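Local coordinates for flap endonuclease 1 (Desulfurococcus amylolyticus, PDB 3ORY), which probably cleaves 5' flap structures in DNA, as flap endonucleases of the XPG family do during replication and repair, at residues K36-D41 and A85-V90; R78-V83 and D154-P159. All coordinates share one frame; numbering follows the deposited sequence.

Both interactions lie in the nuclease fold, on the same side of the chain's centre, with their centres about 9 Å apart. Interaction 1 is strand pairing in the central sheet, between 37-41 and 88-93. Interaction 2 is packing beside that sheet, between helix 70-84 and the end of helix 143-156. In chain order the segments run 36-41, 78-83, 85-90, 154-159, so the two contacts interleave. Helix 70-84 is followed, after a short turn, by strand 88-93, and I87 N probably hydrogen-bonds to I82 O at this turn. V90 also packs against P159, just before strand 160-162. The two contacts thus tie helix 70-84 both to the sheet and to the end of helix 143-156.

Interaction 1: K36-D41 and A85-V90; sequences KIIVID and AGIKPV
K88 N donates to K36 O at 2.8 Å, and K88 O in turn accepts from I38 N at 3.0 Å. I38 N sits above the carbonyl plane of K88, 38° out of it. V90 repeats the pattern further along. Its N binds I38 O at 3.0 Å, and its O takes I40 N at 2.7 Å. I37 CA and V39 CA add C-H...O contacts to K88 O and V90 O. This is parallel pairing of strands 37-41 and 88-93, in the central sheet of a PIN-like nuclease domain. A Schellman motif at G86 ends helix 70-84 just before the second strand. The backbone of V39 also hydrogen-bonds to A182 and A184 of strand 182-184, which pairs with 37-41 too.

On one face, V90 CG1 lies 3.9 Å from V39 CB and also touches I37 CG2. V90 CG1 stands between the backbone N and carbonyl carbon of V90 (chi1 50°). The other face carries I38 and P89. There I38 CG1 meets I87 CG2 at 3.6 Å, and I40 CD1 lies against P89 CB at 3.8 Å. I82 of helix 70-84 covers I40, I87 and P89.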
loop_
_atom_site.group_PDB
_atom_site.type_symbol
_atom_site.label_atom_id
_atom_site.label_comp_id
_atom_site.label_asym_id
_atom_site.label_seq_id
_atom_site.Cartn_x
_atom_site.Cartn_y
_atom_site.Cartn_z
ATOM N N LYS A 36 2.569 -8.804 -17.223
ATOM C CA LYS A 36 1.588 -7.751 -16.897
ATOM C C LYS A 36 2.249 -6.487 -16.355
ATOM O O LYS A 36 3.265 -6.544 -15.662
ATOM C CB LYS A 36 0.523 -8.251 -15.911
ATOM C CG LYS A 36 -0.307 -9.451 -16.409
ATOM C CD LYS A 36 -1.354 -9.041 -17.437
ATOM C CE LYS A 36 -1.718 -10.186 -18.402
ATOM N NZ LYS A 36 -1.984 -11.471 -17.698
ATOM N N ILE A 37 1.663 -5.344 -16.693
ATOM C CA ILE A 37 2.069 -4.069 -16.120
ATOM C C ILE A 37 1.246 -3.842 -14.863
ATOM O O ILE A 37 0.016 -3.870 -14.906
ATOM C CB ILE A 37 1.880 -2.905 -17.118
ATOM C CG1 ILE A 37 2.693 -3.165 -18.399
ATOM C CG2 ILE A 37 2.259 -1.547 -16.451
ATOM C CD1 ILE A 37 2.390 -2.217 -19.570
ATOM N N ILE A 38 1.925 -3.638 -13.737
ATOM C CA ILE A 38 1.243 -3.412 -12.465
ATOM C C ILE A 38 1.613 -2.030 -11.956
ATOM O O ILE A 38 2.804 -1.702 -11.844
ATOM C CB ILE A 38 1.593 -4.502 -11.410
ATOM C CG1 ILE A 38 1.235 -5.907 -11.909
ATOM C CG2 ILE A 38 0.923 -4.211 -10.055
ATOM C CD1 ILE A 38 -0.224 -6.143 -12.162
ATOM N N VAL A 39 0.603 -1.208 -11.679
ATOM C CA VAL A 39 0.867 0.125 -11.151
ATOM C C VAL A 39 0.777 0.129 -9.622
ATOM O O VAL A 39 -0.286 -0.085 -9.041
ATOM C CB VAL A 39 0.025 1.234 -11.853
ATOM C CG1 VAL A 39 -1.466 0.985 -11.738
ATOM C CG2 VAL A 39 0.400 2.623 -11.332
ATOM N N ILE A 40 1.913 0.372 -8.982
ATOM C CA ILE A 40 2.034 0.214 -7.536
ATOM C C ILE A 40 1.975 1.559 -6.836
ATOM O O ILE A 40 2.798 2.448 -7.099
ATOM C CB ILE A 40 3.364 -0.502 -7.165
ATOM C CG1 ILE A 40 3.482 -1.826 -7.939
ATOM C CG2 ILE A 40 3.462 -0.722 -5.637
ATOM C CD1 ILE A 40 4.921 -2.413 -7.960
ATOM N N ASP A 41 1.002 1.720 -5.943
ATOM C CA ASP A 41 0.917 2.960 -5.203
ATOM C C ASP A 41 2.181 3.117 -4.374
ATOM O O ASP A 41 2.558 2.218 -3.613
ATOM C CB ASP A 41 -0.324 3.021 -4.327
ATOM C CG ASP A 41 -0.463 4.352 -3.644
ATOM O OD1 ASP A 41 -0.981 5.298 -4.278
ATOM O OD2 ASP A 41 -0.028 4.463 -2.479
ATOM N N ALA A 85 9.933 -12.132 -11.435
ATOM C CA ALA A 85 8.701 -12.854 -11.708
ATOM C C ALA A 85 8.103 -12.524 -13.079
ATOM O O ALA A 85 7.106 -13.129 -13.482
ATOM C CB ALA A 85 7.692 -12.578 -10.610
ATOM N N GLY A 86 8.697 -11.562 -13.789
ATOM C CA GLY A 86 8.220 -11.177 -15.125
ATOM C C GLY A 86 7.195 -10.052 -15.132
ATOM O O GLY A 86 6.675 -9.678 -16.188
ATOM N N ILE A 87 6.905 -9.507 -13.953
ATOM C CA ILE A 87 5.986 -8.371 -13.828
ATOM C C ILE A 87 6.693 -7.082 -14.262
ATOM O O ILE A 87 7.874 -6.891 -13.986
ATOM C CB ILE A 87 5.413 -8.254 -12.389
ATOM C CG1 ILE A 87 4.497 -9.445 -12.075
ATOM C CG2 ILE A 87 4.645 -6.953 -12.206
ATOM C CD1 ILE A 87 4.326 -9.718 -10.584
ATOM N N LYS A 88 5.967 -6.220 -14.962
ATOM C CA LYS A 88 6.495 -4.920 -15.362
ATOM C C LYS A 88 5.949 -3.854 -14.415
ATOM O O LYS A 88 4.832 -3.370 -14.600
ATOM C CB LYS A 88 6.148 -4.627 -16.826
ATOM C CG LYS A 88 6.722 -5.674 -17.792
ATOM C CD LYS A 88 6.443 -5.329 -19.243
ATOM C CE LYS A 88 7.191 -6.289 -20.160
ATOM N NZ LYS A 88 6.655 -6.255 -21.541
ATOM N N PRO A 89 6.731 -3.497 -13.379
ATOM C CA PRO A 89 6.182 -2.578 -12.389
ATOM C C PRO A 89 6.368 -1.108 -12.745
ATOM O O PRO A 89 7.366 -0.721 -13.368
ATOM C CB PRO A 89 6.973 -2.930 -11.123
ATOM C CG PRO A 89 8.331 -3.362 -11.636
ATOM C CD PRO A 89 8.129 -3.865 -13.068
ATOM N N VAL A 90 5.391 -0.301 -12.344
ATOM C CA VAL A 90 5.493 1.146 -12.401
ATOM C C VAL A 90 4.893 1.676 -11.097
ATOM O O VAL A 90 3.832 1.219 -10.660
ATOM C CB VAL A 90 4.787 1.749 -13.660
ATOM C CG1 VAL A 90 3.360 1.205 -13.831
ATOM C CG2 VAL A 90 4.795 3.295 -13.629
#

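Interaction 2: R78-V83 and D154-P159; sequences RTINIV and DAMGIP
T79, I80 and V83 of helix 70-84 form a small apolar contact with M156 and I158, at the point where helix 143-156 gives way to the loop before strand 160-162. No hydrogen bond crosses it, and all five side chains are buried. The surface shared by the two segments is modest, 172 Å².

The M156 methyl does much of the touching. CE is 3.9 Å from T79 CB and also 3.9 Å from I80 CG1. SD is anti to CA at chi2 (178°), and the chain then bends at chi3 (70°), which brings CE to both residues. The M156 side chain crosses that of I80 at about a right angle.

I158 meets the helix in a different way. It reaches toward T79 and V83, tip to tip with each. Its CG1 lies 3.9 Å from T79 CG2, and its CD1 lies 4.1 Å from V83 CG2. T79 CG2 is anti to its backbone N, and this methyl touches both I158 and M156. The T79 hydroxyl takes no part in the apolar contact: OG1 is hydrogen-bonded to L75 O and to Y91 OH.

G157 lies between M156 and I158. It has positive phi (80°) and ends helix 143-156 in a Schellman motif.

Side chains from two more helices and a strand surround this contact. Y340 of helix 330-347 touches I80, V83 and I158, and its OH hydrogen-bonds to M156 O. V318 of helix 315-325 packs on M156, while Y91 of strand 88-93 packs on I158.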
loop_
_atom_site.group_PDB
_atom_site.type_symbol
_atom_site.label_atom_id
_atom_site.label_comp_id
_atom_site.label_asym_id
_atom_site.label_seq_id
_atom_site.Cartn_x
_atom_site.Cartn_y
_atom_site.Cartn_z
ATOM N N ARG A 78 12.257 -5.969 -3.164
ATOM C CA ARG A 78 10.927 -6.368 -3.620
ATOM C C ARG A 78 10.729 -6.066 -5.101
ATOM O O ARG A 78 10.144 -6.877 -5.823
ATOM C CB ARG A 78 9.832 -5.701 -2.784
ATOM C CG ARG A 78 8.399 -5.962 -3.261
ATOM C CD ARG A 78 8.036 -7.451 -3.195
ATOM N NE ARG A 78 8.270 -8.026 -1.868
ATOM C CZ ARG A 78 7.684 -9.135 -1.420
ATOM N NH1 ARG A 78 6.814 -9.783 -2.181
ATOM N NH2 ARG A 78 7.954 -9.586 -0.204
ATOM N N THR A 79 11.222 -4.912 -5.556
ATOM C CA THR A 79 11.099 -4.553 -6.973
ATOM C C THR A 79 11.873 -5.534 -7.853
ATOM O O THR A 79 11.390 -5.922 -8.917
ATOM C CB THR A 79 11.534 -3.105 -7.263
ATOM O OG1 THR A 79 10.736 -2.208 -6.476
ATOM C CG2 THR A 79 11.343 -2.761 -8.744
ATOM N N ILE A 80 13.065 -5.916 -7.398
ATOM C CA ILE A 80 13.865 -6.951 -8.068
ATOM C C ILE A 80 13.064 -8.243 -8.201
ATOM O O ILE A 80 12.982 -8.806 -9.290
ATOM C CB ILE A 80 15.207 -7.220 -7.347
ATOM C CG1 ILE A 80 16.126 -6.011 -7.501
ATOM C CG2 ILE A 80 15.916 -8.472 -7.929
ATOM C CD1 ILE A 80 17.442 -6.149 -6.760
ATOM N N ASN A 81 12.455 -8.688 -7.099
ATOM C CA ASN A 81 11.644 -9.921 -7.096
ATOM C C ASN A 81 10.486 -9.865 -8.069
ATOM O O ASN A 81 10.186 -10.846 -8.749
ATOM C CB ASN A 81 11.071 -10.196 -5.717
ATOM C CG ASN A 81 12.100 -10.683 -4.743
ATOM O OD1 ASN A 81 12.970 -11.522 -5.068
ATOM N ND2 ASN A 81 12.002 -10.183 -3.513
ATOM N N ILE A 82 9.837 -8.705 -8.113
ATOM C CA ILE A 82 8.687 -8.471 -8.980
ATOM C C ILE A 82 9.114 -8.588 -10.447
ATOM O O ILE A 82 8.483 -9.291 -11.231
ATOM C CB ILE A 82 8.043 -7.097 -8.648
ATOM C CG1 ILE A 82 7.280 -7.193 -7.326
ATOM C CG2 ILE A 82 7.118 -6.629 -9.742
ATOM C CD1 ILE A 82 6.772 -5.847 -6.814
ATOM N N VAL A 83 10.210 -7.922 -10.790
ATOM C CA VAL A 83 10.814 -8.032 -12.123
ATOM C C VAL A 83 11.250 -9.471 -12.462
ATOM O O VAL A 83 11.012 -9.937 -13.581
ATOM C CB VAL A 83 11.988 -7.034 -12.292
ATOM C CG1 VAL A 83 12.777 -7.318 -13.563
ATOM C CG2 VAL A 83 11.458 -5.583 -12.303
ATOM N N ASP A 154 14.737 5.538 -10.327
ATOM C CA ASP A 154 15.462 6.084 -11.482
ATOM C C ASP A 154 16.733 5.279 -11.762
ATOM O O ASP A 154 16.979 4.866 -12.900
ATOM C CB ASP A 154 15.854 7.559 -11.272
ATOM C CG ASP A 154 14.651 8.498 -11.214
ATOM O OD1 ASP A 154 13.522 8.071 -11.541
ATOM O OD2 ASP A 154 14.846 9.674 -10.821
ATOM N N ALA A 155 17.536 5.061 -10.724
ATOM C CA ALA A 155 18.765 4.267 -10.857
ATOM C C ALA A 155 18.497 2.831 -11.329
ATOM O O ALA A 155 19.305 2.251 -12.073
ATOM C CB ALA A 155 19.539 4.271 -9.551
ATOM N N MET A 156 17.364 2.267 -10.909
ATOM C CA MET A 156 16.983 0.887 -11.270
ATOM C C MET A 156 16.336 0.789 -12.659
ATOM O O MET A 156 16.121 -0.308 -13.166
ATOM C CB MET A 156 16.027 0.289 -10.222
ATOM C CG MET A 156 16.618 0.118 -8.816
ATOM S SD MET A 156 15.429 -0.537 -7.606
ATOM C CE MET A 156 15.237 -2.226 -8.174
ATOM N N GLY A 157 16.012 1.930 -13.262
ATOM C CA GLY A 157 15.362 1.952 -14.575
ATOM C C GLY A 157 13.866 1.681 -14.516
ATOM O O GLY A 157 13.241 1.360 -15.537
ATOM N N ILE A 158 13.296 1.841 -13.321
ATOM C CA ILE A 158 11.885 1.583 -13.068
ATOM C C ILE A 158 11.091 2.890 -13.127
ATOM O O ILE A 158 11.401 3.835 -12.409
ATOM C CB ILE A 158 11.688 0.882 -11.709
ATOM C CG1 ILE A 158 12.469 -0.454 -11.663
ATOM C CG2 ILE A 158 10.198 0.686 -11.395
ATOM C CD1 ILE A 158 11.953 -1.548 -12.629
ATOM N N PRO A 159 10.071 2.949 -13.996
ATOM C CA PRO A 159 9.264 4.161 -14.162
ATOM C C PRO A 159 8.401 4.467 -12.944
ATOM O O PRO A 159 7.975 3.557 -12.227
ATOM C CB PRO A 159 8.361 3.819 -15.347
ATOM C CG PRO A 159 8.238 2.317 -15.285
ATOM C CD PRO A 159 9.602 1.850 -14.858
#